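Local coordinates for fatty acid-binding protein TM_1468 (Thermotoga maritima, PDB 1VPV) that binds long-chain fatty acids such as palmitate and may take part in lipid transport or fatty acid metabolism, at residues V15-V19 against A141-R145; E58-Y63 against P275-T281; I213-K217 against A227-K231. One frame throughout, in Å; residues are numbered along the deposited sequence.

Interaction 1: residues V15-V19 against A141-R145; sequences VKILV and ARVAR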
loop_
_atom_site.group_PDB
_atom_site.type_symbol
_atom_site.label_atom_id
_atom_site.label_comp_id
_atom_site.label_asym_id
_atom_site.label_seq_id
_atom_site.Cartn_x
_atom_site.Cartn_y
_atom_site.Cartn_z
ATOM N N VAL A 15 20.267 -4.451 7.805
ATOM C CA VAL A 15 19.393 -4.431 6.629
ATOM C C VAL A 15 18.497 -3.199 6.538
ATOM O O VAL A 15 17.726 -2.924 7.444
ATOM C CB VAL A 15 18.484 -5.683 6.618
ATOM C CG1 VAL A 15 17.712 -5.769 5.312
ATOM C CG2 VAL A 15 19.305 -6.935 6.799
ATOM N N LYS A 16 18.587 -2.467 5.431
ATOM C CA LYS A 16 17.631 -1.392 5.124
ATOM C C LYS A 16 16.411 -1.979 4.453
ATOM O O LYS A 16 16.540 -2.872 3.609
ATOM C CB LYS A 16 18.225 -0.391 4.140
ATOM C CG LYS A 16 17.373 0.862 3.974
ATOM C CD LYS A 16 17.677 1.857 5.106
ATOM C CE LYS A 16 16.538 2.805 5.331
ATOM N NZ LYS A 16 16.889 3.703 6.447
ATOM N N ILE A 17 15.234 -1.467 4.800
ATOM C CA ILE A 17 14.022 -1.855 4.107
ATOM C C ILE A 17 13.533 -0.622 3.350
ATOM O O ILE A 17 13.415 0.460 3.907
ATOM C CB ILE A 17 12.947 -2.358 5.074
ATOM C CG1 ILE A 17 13.392 -3.667 5.710
ATOM C CG2 ILE A 17 11.605 -2.545 4.353
ATOM C CD1 ILE A 17 12.513 -4.144 6.890
ATOM N N LEU A 18 13.270 -0.794 2.067
ATOM C CA LEU A 18 12.732 0.278 1.254
ATOM C C LEU A 18 11.365 -0.137 0.709
ATOM O O LEU A 18 11.216 -1.233 0.162
ATOM C CB LEU A 18 13.687 0.556 0.099
ATOM C CG LEU A 18 13.264 1.654 -0.862
ATOM C CD1 LEU A 18 13.338 2.997 -0.198
ATOM C CD2 LEU A 18 14.185 1.590 -2.075
ATOM N N VAL A 19 10.359 0.707 0.879
ATOM C CA VAL A 19 9.096 0.532 0.108
ATOM C C VAL A 19 8.984 1.751 -0.809
ATOM O O VAL A 19 9.709 2.726 -0.655
ATOM C CB VAL A 19 7.845 0.400 1.003
ATOM C CG1 VAL A 19 7.994 -0.793 1.997
ATOM C CG2 VAL A 19 7.572 1.707 1.774
ATOM N N ALA A 141 6.537 -5.671 5.476
ATOM C CA ALA A 141 7.771 -4.971 5.862
ATOM C C ALA A 141 8.022 -5.017 7.342
ATOM O O ALA A 141 9.163 -5.226 7.778
ATOM C CB ALA A 141 7.737 -3.535 5.419
ATOM N N ARG A 142 6.983 -4.739 8.122
ATOM C CA ARG A 142 7.056 -4.887 9.571
ATOM C C ARG A 142 7.502 -6.287 9.937
ATOM O O ARG A 142 8.402 -6.461 10.766
ATOM C CB ARG A 142 5.735 -4.615 10.235
ATOM C CG ARG A 142 5.763 -4.858 11.750
ATOM C CD ARG A 142 4.602 -4.210 12.461
ATOM N NE ARG A 142 3.338 -4.722 11.924
ATOM C CZ ARG A 142 2.134 -4.319 12.327
ATOM N NH1 ARG A 142 2.003 -3.428 13.300
ATOM N NH2 ARG A 142 1.046 -4.832 11.767
ATOM N N VAL A 143 6.868 -7.268 9.319
ATOM C CA VAL A 143 7.130 -8.668 9.637
ATOM C C VAL A 143 8.564 -9.008 9.302
ATOM O O VAL A 143 9.209 -9.678 10.060
ATOM C CB VAL A 143 6.167 -9.623 8.874
ATOM C CG1 VAL A 143 6.608 -11.041 9.020
ATOM C CG2 VAL A 143 4.715 -9.464 9.403
ATOM N N ALA A 144 9.060 -8.534 8.163
ATOM C CA ALA A 144 10.450 -8.736 7.819
ATOM C C ALA A 144 11.360 -8.142 8.869
ATOM O O ALA A 144 12.416 -8.715 9.193
ATOM C CB ALA A 144 10.760 -8.122 6.491
ATOM N N ARG A 145 10.978 -6.991 9.408
ATOM C CA ARG A 145 11.850 -6.346 10.405
ATOM C C ARG A 145 11.891 -7.181 11.670
ATOM O O ARG A 145 12.963 -7.457 12.224
ATOM C CB ARG A 145 11.369 -4.925 10.745
ATOM C CG ARG A 145 12.225 -4.228 11.804
ATOM C CD ARG A 145 13.745 -4.196 11.408
ATOM N NE ARG A 145 13.993 -3.199 10.358
ATOM C CZ ARG A 145 15.070 -3.153 9.574
ATOM N NH1 ARG A 145 16.033 -4.043 9.671
ATOM N NH2 ARG A 145 15.172 -2.203 8.668
#

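Interaction 2: residues E58-Y63 against P275-T281; sequences EIMNFY and PMGKVIT. With PLM (palmitic acid), chain D.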
loop_
_atom_site.group_PDB
_atom_site.type_symbol
_atom_site.label_atom_id
_atom_site.label_comp_id
_atom_site.label_asym_id
_atom_site.label_seq_id
_atom_site.Cartn_x
_atom_site.Cartn_y
_atom_site.Cartn_z
ATOM N N GLU A 58 2.959 17.527 3.189
ATOM C CA GLU A 58 2.879 17.450 1.733
ATOM C C GLU A 58 1.687 16.657 1.281
ATOM O O GLU A 58 1.008 17.033 0.314
ATOM C CB GLU A 58 4.150 16.896 1.110
ATOM C CG GLU A 58 5.196 18.020 0.849
ATOM C CD GLU A 58 6.128 17.714 -0.315
ATOM O OE1 GLU A 58 5.634 17.661 -1.477
ATOM O OE2 GLU A 58 7.354 17.548 -0.064
ATOM N N ILE A 59 1.407 15.587 2.000
ATOM C CA ILE A 59 0.274 14.771 1.675
ATOM C C ILE A 59 -1.033 15.548 1.866
ATOM O O ILE A 59 -1.934 15.475 1.015
ATOM C CB ILE A 59 0.306 13.421 2.417
ATOM C CG1 ILE A 59 1.282 12.503 1.690
ATOM C CG2 ILE A 59 -1.053 12.775 2.416
ATOM C CD1 ILE A 59 1.701 11.289 2.507
HETATM N N MSE A 60 -1.128 16.296 2.952
HETATM C CA MSE A 60 -2.263 17.190 3.180
HETATM C C MSE A 60 -2.494 18.301 2.142
HETATM O O MSE A 60 -3.641 18.608 1.792
HETATM C CB MSE A 60 -2.034 17.885 4.483
HETATM C CG MSE A 60 -2.235 16.988 5.641
HETATM SE SE MSE A 60 -3.733 17.730 6.585
HETATM C CE MSE A 60 -2.786 19.265 7.447
ATOM N N ASN A 61 -1.410 18.952 1.726
ATOM C CA ASN A 61 -1.459 19.961 0.675
ATOM C C ASN A 61 -2.005 19.373 -0.633
ATOM O O ASN A 61 -2.850 19.986 -1.314
ATOM C CB ASN A 61 -0.060 20.518 0.441
ATOM C CG ASN A 61 -0.048 21.669 -0.527
ATOM O OD1 ASN A 61 0.357 21.520 -1.681
ATOM N ND2 ASN A 61 -0.497 22.828 -0.070
ATOM N N PHE A 62 -1.524 18.183 -0.967
ATOM C CA PHE A 62 -1.938 17.505 -2.150
ATOM C C PHE A 62 -3.437 17.210 -2.106
ATOM O O PHE A 62 -4.139 17.317 -3.101
ATOM C CB PHE A 62 -1.171 16.191 -2.289
ATOM C CG PHE A 62 -1.513 15.447 -3.540
ATOM C CD1 PHE A 62 -0.904 15.807 -4.754
ATOM C CD2 PHE A 62 -2.472 14.435 -3.527
ATOM C CE1 PHE A 62 -1.229 15.161 -5.930
ATOM C CE2 PHE A 62 -2.791 13.783 -4.683
ATOM C CZ PHE A 62 -2.184 14.160 -5.912
ATOM N N TYR A 63 -3.912 16.785 -0.947
ATOM C CA TYR A 63 -5.317 16.501 -0.773
ATOM C C TYR A 63 -6.125 17.748 -1.110
ATOM O O TYR A 63 -7.172 17.672 -1.719
ATOM C CB TYR A 63 -5.632 16.067 0.682
ATOM C CG TYR A 63 -5.278 14.635 1.075
ATOM C CD1 TYR A 63 -5.156 13.612 0.129
ATOM C CD2 TYR A 63 -5.125 14.295 2.420
ATOM C CE1 TYR A 63 -4.862 12.301 0.520
ATOM C CE2 TYR A 63 -4.853 12.990 2.809
ATOM C CZ TYR A 63 -4.722 12.001 1.864
ATOM O OH TYR A 63 -4.428 10.701 2.272
ATOM N N PRO A 275 -2.705 7.772 6.076
ATOM C CA PRO A 275 -3.295 8.442 4.927
ATOM C C PRO A 275 -2.688 7.943 3.605
ATOM O O PRO A 275 -1.504 7.680 3.529
ATOM C CB PRO A 275 -2.942 9.906 5.154
ATOM C CG PRO A 275 -1.785 9.888 6.033
ATOM C CD PRO A 275 -1.900 8.680 6.897
HETATM N N MSE A 276 -3.499 7.806 2.578
HETATM C CA MSE A 276 -2.975 7.375 1.282
HETATM C C MSE A 276 -2.214 8.528 0.625
HETATM O O MSE A 276 -2.655 9.704 0.654
HETATM C CB MSE A 276 -4.108 6.896 0.374
HETATM C CG MSE A 276 -4.768 5.649 0.836
HETATM SE SE MSE A 276 -6.641 5.369 0.173
HETATM C CE MSE A 276 -6.455 3.451 -0.465
ATOM N N GLY A 277 -1.064 8.185 0.048
ATOM C CA GLY A 277 -0.184 9.181 -0.586
ATOM C C GLY A 277 -0.745 9.768 -1.879
ATOM O O GLY A 277 -1.894 9.528 -2.247
ATOM N N LYS A 278 0.089 10.536 -2.568
ATOM C CA LYS A 278 -0.335 11.254 -3.783
ATOM C C LYS A 278 -0.683 10.299 -4.937
ATOM O O LYS A 278 -1.679 10.473 -5.629
ATOM C CB LYS A 278 0.741 12.268 -4.247
ATOM C CG LYS A 278 1.315 13.162 -3.156
ATOM C CD LYS A 278 2.137 14.295 -3.782
ATOM C CE LYS A 278 2.774 15.205 -2.735
ATOM N NZ LYS A 278 3.766 16.082 -3.404
ATOM N N VAL A 279 0.142 9.291 -5.137
ATOM C CA VAL A 279 -0.078 8.350 -6.236
ATOM C C VAL A 279 -1.332 7.494 -6.006
ATOM O O VAL A 279 -2.194 7.384 -6.874
ATOM C CB VAL A 279 1.169 7.488 -6.466
ATOM C CG1 VAL A 279 0.912 6.432 -7.502
ATOM C CG2 VAL A 279 2.320 8.382 -6.932
ATOM N N ILE A 280 -1.455 6.890 -4.846
ATOM C CA ILE A 280 -2.628 6.085 -4.591
ATOM C C ILE A 280 -3.911 6.948 -4.700
ATOM O O ILE A 280 -4.895 6.571 -5.364
ATOM C CB ILE A 280 -2.486 5.342 -3.257
ATOM C CG1 ILE A 280 -1.413 4.241 -3.397
ATOM C CG2 ILE A 280 -3.808 4.770 -2.807
ATOM C CD1 ILE A 280 -1.855 3.027 -4.192
ATOM N N THR A 281 -3.866 8.125 -4.100
ATOM C CA THR A 281 -5.011 9.030 -4.140
ATOM C C THR A 281 -5.417 9.384 -5.553
ATOM O O THR A 281 -6.608 9.490 -5.873
ATOM C CB THR A 281 -4.694 10.330 -3.395
ATOM O OG1 THR A 281 -4.364 9.993 -2.052
ATOM C CG2 THR A 281 -5.896 11.241 -3.363
HETATM C C1 PLM D . 2.851 4.024 -11.413
HETATM O O1 PLM D . 3.782 3.231 -11.742
HETATM O O2 PLM D . 2.562 5.045 -12.116
HETATM C C2 PLM D . 2.100 3.736 -10.133
HETATM C C3 PLM D . 0.750 3.109 -10.415
HETATM C C4 PLM D . -0.038 2.964 -9.119
HETATM C C5 PLM D . -1.419 2.400 -9.439
HETATM C C6 PLM D . -2.268 2.233 -8.206
HETATM C C7 PLM D . -3.621 1.607 -8.507
HETATM C C8 PLM D . -4.596 1.823 -7.352
HETATM C C9 PLM D . -4.284 0.916 -6.182
HETATM C CA PLM D . -5.191 1.180 -4.997
HETATM C CB PLM D . -4.955 0.150 -3.902
HETATM C CC PLM D . -5.642 0.585 -2.611
HETATM C CD PLM D . -5.575 -0.503 -1.518
HETATM C CE PLM D . -6.057 0.003 -0.170
HETATM C CF PLM D . -6.169 -1.104 0.866
HETATM C CG PLM D . -4.834 -1.408 1.552
#

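Interaction 3: residues I213-K217 against A227-K231; sequences IPYRK and ALIEK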
loop_
_atom_site.group_PDB
_atom_site.type_symbol
_atom_site.label_atom_id
_atom_site.label_comp_id
_atom_site.label_asym_id
_atom_site.label_seq_id
_atom_site.Cartn_x
_atom_site.Cartn_y
_atom_site.Cartn_z
ATOM N N ILE A 213 -9.601 -5.870 -8.513
ATOM C CA ILE A 213 -10.833 -6.525 -8.843
ATOM C C ILE A 213 -12.015 -5.874 -8.115
ATOM O O ILE A 213 -12.161 -6.028 -6.901
ATOM C CB ILE A 213 -10.763 -7.989 -8.440
ATOM C CG1 ILE A 213 -9.409 -8.589 -8.868
ATOM C CG2 ILE A 213 -12.009 -8.772 -9.001
ATOM C CD1 ILE A 213 -9.187 -8.699 -10.356
ATOM N N PRO A 214 -12.877 -5.170 -8.860
ATOM C CA PRO A 214 -14.138 -4.698 -8.264
ATOM C C PRO A 214 -14.985 -5.917 -8.032
ATOM O O PRO A 214 -15.053 -6.771 -8.906
ATOM C CB PRO A 214 -14.789 -3.824 -9.352
ATOM C CG PRO A 214 -13.849 -3.794 -10.517
ATOM C CD PRO A 214 -12.750 -4.838 -10.289
ATOM N N TYR A 215 -15.600 -6.038 -6.872
ATOM C CA TYR A 215 -16.427 -7.228 -6.630
ATOM C C TYR A 215 -17.866 -6.912 -6.158
ATOM O O TYR A 215 -18.718 -7.799 -6.152
ATOM C CB TYR A 215 -15.686 -8.157 -5.660
ATOM C CG TYR A 215 -15.599 -7.624 -4.275
ATOM C CD1 TYR A 215 -14.549 -6.816 -3.885
ATOM C CD2 TYR A 215 -16.603 -7.902 -3.345
ATOM C CE1 TYR A 215 -14.474 -6.313 -2.602
ATOM C CE2 TYR A 215 -16.555 -7.389 -2.077
ATOM C CZ TYR A 215 -15.494 -6.613 -1.698
ATOM O OH TYR A 215 -15.432 -6.137 -0.401
ATOM N N ARG A 216 -18.148 -5.662 -5.791
ATOM C CA ARG A 216 -19.487 -5.284 -5.339
ATOM C C ARG A 216 -19.751 -3.795 -5.511
ATOM O O ARG A 216 -18.857 -2.973 -5.346
ATOM C CB ARG A 216 -19.665 -5.651 -3.867
ATOM C CG ARG A 216 -21.030 -6.133 -3.530
ATOM C CD ARG A 216 -21.016 -6.859 -2.233
ATOM N NE ARG A 216 -22.354 -6.994 -1.675
ATOM C CZ ARG A 216 -22.620 -7.384 -0.427
ATOM N NH1 ARG A 216 -21.633 -7.679 0.411
ATOM N NH2 ARG A 216 -23.889 -7.476 -0.014
ATOM N N LYS A 217 -20.977 -3.471 -5.882
ATOM C CA LYS A 217 -21.475 -2.103 -5.887
ATOM C C LYS A 217 -22.537 -2.088 -4.835
ATOM O O LYS A 217 -23.424 -2.927 -4.842
ATOM C CB LYS A 217 -22.144 -1.720 -7.206
ATOM C CG LYS A 217 -21.283 -1.927 -8.437
ATOM C CD LYS A 217 -22.125 -2.031 -9.754
ATOM C CE LYS A 217 -22.338 -0.648 -10.377
ATOM N NZ LYS A 217 -22.879 -0.720 -11.771
ATOM N N ALA A 227 -19.610 -4.750 3.165
ATOM C CA ALA A 227 -19.085 -5.466 2.001
ATOM C C ALA A 227 -17.587 -5.784 2.130
ATOM O O ALA A 227 -17.143 -6.850 1.692
ATOM C CB ALA A 227 -19.329 -4.678 0.741
ATOM N N LEU A 228 -16.814 -4.877 2.733
ATOM C CA LEU A 228 -15.343 -5.066 2.792
ATOM C C LEU A 228 -15.010 -6.188 3.750
ATOM O O LEU A 228 -14.092 -6.977 3.520
ATOM C CB LEU A 228 -14.615 -3.784 3.256
ATOM C CG LEU A 228 -14.617 -2.491 2.423
ATOM C CD1 LEU A 228 -13.317 -1.659 2.676
ATOM C CD2 LEU A 228 -14.749 -2.814 0.983
ATOM N N ILE A 229 -15.769 -6.211 4.844
ATOM C CA ILE A 229 -15.592 -7.159 5.895
ATOM C C ILE A 229 -16.126 -8.513 5.450
ATOM O O ILE A 229 -15.531 -9.524 5.784
ATOM C CB ILE A 229 -16.258 -6.677 7.213
ATOM C CG1 ILE A 229 -15.475 -5.478 7.764
ATOM C CG2 ILE A 229 -16.300 -7.804 8.264
ATOM C CD1 ILE A 229 -16.190 -4.724 8.855
ATOM N N GLU A 230 -17.220 -8.530 4.691
ATOM C CA GLU A 230 -17.725 -9.805 4.149
ATOM C C GLU A 230 -16.736 -10.418 3.150
ATOM O O GLU A 230 -16.576 -11.628 3.120
ATOM C CB GLU A 230 -19.139 -9.681 3.546
ATOM C CG GLU A 230 -20.185 -9.299 4.576
ATOM C CD GLU A 230 -21.618 -9.304 4.049
ATOM O OE1 GLU A 230 -22.157 -10.410 3.778
ATOM O OE2 GLU A 230 -22.227 -8.205 3.946
ATOM N N LYS A 231 -16.048 -9.599 2.369
ATOM C CA LYS A 231 -15.025 -10.123 1.472
ATOM C C LYS A 231 -13.872 -10.772 2.242
ATOM O O LYS A 231 -13.455 -11.880 1.922
ATOM C CB LYS A 231 -14.508 -9.034 0.526
ATOM C CG LYS A 231 -13.196 -9.377 -0.213
ATOM C CD LYS A 231 -13.260 -10.667 -1.067
ATOM C CE LYS A 231 -13.997 -10.455 -2.381
ATOM N NZ LYS A 231 -14.322 -11.729 -3.098
HETATM O O HOH W 1 -24.633 -9.858 1.907
#

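Interaction 1: residues V15-V19 against A141-R145
I17, R145 and A141 carry most of the 242 Å² buried between this strand and helix. I17 contributes the largest share: its CD1 lies 3.6 Å from A141 O and 4.4 Å from A144 CB, while its CG2 approaches A141 CB at 4.1 Å. Two alanines one helical turn apart thus leave room for a branched side chain, and V19 CG1 adds a further apolar contact to A141 CB at 4.4 Å. R145 supplies the polar part. Its guanidinium straddles the carbonyl of V15, with NH2 to V15 O at 2.9 Å and NH1 to V15 O at 3.0 Å, both with N-H...O angles near 150°, and V15 O lies near the guanidinium plane. I17 CD1 covers one face of the same group, 3.7 Å from R145 NH2. Outside the segments, R145 NE bonds Y33 O, and NH2 bonds D34 O in addition to V15 O. The segment axes run almost antiparallel, at 176° and 9.9 Å, as expected for a helix laid along a strand of an alpha/beta sheet. Strand 15-20 lies between parallel strands 35-43 and 97-102; helix 138-149 covers one face, with helix 154-166 beside it, and helix 80-92 packs against L18 on the other.

Interaction 2: residues E58-Y63 against P275-T281
The salt bridge between K278 NZ and E58 OE1, 3.1 Å apart, is the main polar link from helix 56-68 to the start of helix 278-284. K278 NZ also forms a salt bridge with E50 and a hydrogen bond to P51 O, so the lysine gathers several acceptors. A second link, Y63 OH to M276 O, is short at 2.6 Å but weak as a hydrogen bond. Within the second segment, T281 OG1 donates to G277 O at 2.5 Å; G277 is the N-cap residue. From outside, D52 accepts from the backbone N of K278 and V279.

Apolar packing accounts for much of the rest of the contact, which buries 455 Å² in all. The K278 side chain, which buries the most surface, crosses the F62 ring: K278 CB stands 3.6 Å from the ring centroid and only 2° off its normal, a CH-pi contact, while T281 CB meets the ring edge, 4.1 Å from F62 CE2. At the other end, I59 CG2 touches P275 CB at 4.4 Å, and I59 CD1 reaches G277 CA at 4.2 Å.

V279 and I280 face the bound palmitate, as does the end of the M276 side chain, with M276 CE 3.5 Å from PLM CE and I280 CD1 3.8 Å from PLM C9. Helix 56-68 therefore backs a wall of the fatty-acid site of this DegV fold, where T75 and S108 hydrogen-bond the ligand.

Interaction 3: residues I213-K217 against A227-K231
The short axes of strand 213-217 and helix 227-231 approach to 9.9 Å and cross at 124°, so the helix returns obliquely over the strand that precedes it. Y215 and R216 form a classic beta bulge, both facing C204 of the adjacent strand; the Y215 backbone, at phi/psi -127/-12, departs from extended geometry. As a result two successive residues have CA-to-CB bonds directed toward the helix.

Y215 buries the most surface, 102 Å². Its OH donates a hydrogen bond to A227 O at 2.8 Å, an oxygen that also accepts the helical bond from K231 N at 3.0 Å. K231 folds over the ring: K231 CE lies 3.7 Å from the Y215 centroid, 11° off the normal, as a CH-pi contact, and NZ is 4.8 Å from that centroid in a cation-pi geometry, while also forming a salt bridge with E234. R216 extends past A227, with NH1 3.8 Å from A227 CB, to a long salt bridge between R216 NH1 and E230 OE2 at 3.6 Å. A water joins E230 OE1 to R216 NH2, weakly on the arginine side.

The unit is a bulged edge strand of the six-stranded mixed sheet followed directly by a helix that packs back over it.

How the interactions relate
From the N terminus, strand 15-20 opens interaction 1, which closes at helix 138-149 and ties the first strand of one mixed sheet to a covering helix. Helix 56-68 starts interaction 2 inside that loop, but its partner, 275-281, comes long after 145, so interactions 1 and 2 cross. Interaction 2 thereby joins an early helix to the end of strand 267-275 in the second sheet and the helix after it. Interaction 3, a local closure across nine residues at that sheet's opposite edge, follows interaction 1 in series and nests inside interaction 2. None touch: nearest atoms lie about 11 Å (1/2), about 17 Å (1/3) and about 9 Å (2/3) apart.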